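Local coordinates for flavin-nucleotide-binding protein (Mycobacterium smegmatis, PDB 4YBN) that binds FAD and heme and belongs to a split beta-barrel oxidoreductase superfamily related to pyridoxamine 5'-phosphate oxidase, at the interface of chains A and B. Numbering follows the deposited sequence. Chains: chain A/B, Flavin-nucleotide-binding protein.

The interface of chains A and B. Residues chain A 127, 131, 138, 141; chain B 95, 98.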
loop_
_atom_site.group_PDB
_atom_site.type_symbol
_atom_site.label_atom_id
_atom_site.label_comp_id
_atom_site.label_asym_id
_atom_site.label_seq_id
_atom_site.Cartn_x
_atom_site.Cartn_y
_atom_site.Cartn_z
ATOM N N THR A 127 -8.726 -12.580 -12.904
ATOM C CA THR A 127 -9.441 -13.267 -11.812
ATOM C C THR A 127 -8.633 -14.373 -11.112
ATOM O O THR A 127 -8.605 -14.456 -9.889
ATOM C CB THR A 127 -10.704 -13.891 -12.387
ATOM O OG1 THR A 127 -11.555 -12.826 -12.766
ATOM C CG2 THR A 127 -11.388 -14.799 -11.401
ATOM N N ILE A 131 -7.961 -14.720 -7.126
ATOM C CA ILE A 131 -8.542 -15.948 -6.445
ATOM C C ILE A 131 -8.121 -17.107 -7.330
ATOM O O ILE A 131 -8.795 -17.373 -8.328
ATOM C CB ILE A 131 -10.070 -15.886 -6.338
ATOM C CG1 ILE A 131 -10.545 -14.583 -5.639
ATOM C CG2 ILE A 131 -10.636 -17.081 -5.574
ATOM C CD1 ILE A 131 -11.880 -14.007 -6.140
ATOM N N LEU A 138 -16.441 -20.758 -12.065
ATOM C CA LEU A 138 -17.515 -19.847 -12.320
ATOM C C LEU A 138 -18.038 -20.004 -13.764
ATOM O O LEU A 138 -17.315 -20.383 -14.669
ATOM C CB LEU A 138 -16.996 -18.408 -12.187
ATOM C CG LEU A 138 -16.315 -17.947 -10.922
ATOM C CD1 LEU A 138 -15.454 -16.738 -11.171
ATOM C CD2 LEU A 138 -17.362 -17.565 -9.920
ATOM N N SER A 141 -18.324 -14.931 -18.140
ATOM C CA SER A 141 -18.910 -13.609 -18.042
ATOM C C SER A 141 -19.852 -13.392 -19.219
ATOM O O SER A 141 -19.658 -13.989 -20.287
ATOM C CB SER A 141 -17.775 -12.586 -18.057
ATOM O OG SER A 141 -16.986 -12.714 -16.855
ATOM N N SER B 95 -17.376 -13.522 -11.568
ATOM C CA SER B 95 -16.128 -12.756 -11.492
ATOM C C SER B 95 -16.438 -11.260 -11.597
ATOM O O SER B 95 -15.833 -10.449 -10.871
ATOM C CB SER B 95 -15.201 -13.203 -12.566
ATOM O OG SER B 95 -15.778 -12.951 -13.832
ATOM N N SER B 98 -17.031 -9.884 -8.138
ATOM C CA SER B 98 -16.033 -10.118 -7.131
ATOM C C SER B 98 -15.181 -8.840 -7.025
ATOM O O SER B 98 -15.086 -8.037 -7.986
ATOM C CB SER B 98 -15.178 -11.294 -7.481
ATOM O OG SER B 98 -15.967 -12.495 -7.511
HETATM O O HOH W 1 -18.788 -12.435 -14.596
HETATM O O HOH W 2 -15.189 -15.120 -16.163
#
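B:Ser95 turns its hydroxyl OG into the position between its backbone N and carbonyl carbon (chi1 62°), while A:Ser141 sets its own OG opposite its carbonyl carbon (chi1 -67°). These torsions turn the two hydroxyl oxygens toward one another across the interface of the two chains. The OG atoms of A:Ser141 and B:Ser95 approach to 3.3 Å. Their polar link runs through two waters, each of which lies near both hydroxyls. On the chain A side, the OG of A:Ser141 is 2.9 Å from water 1. The OG of B:Ser95 lies 3.1 Å from the same water. Water 2 closes the other side of the pair at slightly longer range.

The CB of B:Ser95 meets chain A from two directions. A:Leu138 sends its CD1 branch toward it, with 3.8 Å between that methyl and CB. The same methyl also comes near the backbone N of B:Ser95. A:Thr127 points its hydroxyl at the same carbon, OG1 to CB 3.7 Å. OG1 is its nearer branch, and the methyl CG2 lies a little farther back.

B:Ser95 lies in a loop and is met by A:Leu138 and A:Ser141 from loops and by A:Thr127 from the last turn of helix 116-130. It buries more surface than any other residue here. The patch is small and belongs to a two-fold interface, so its twin occurs with the chains exchanged. B:Ser95, B:Ser98, A:Thr127 and A:Ser141 are positions that also line heme pockets, so the packing may help shape the heme site. At the far edge, CD1 of A:Ile131 stands 4.5 Å from CB of B:Ser98.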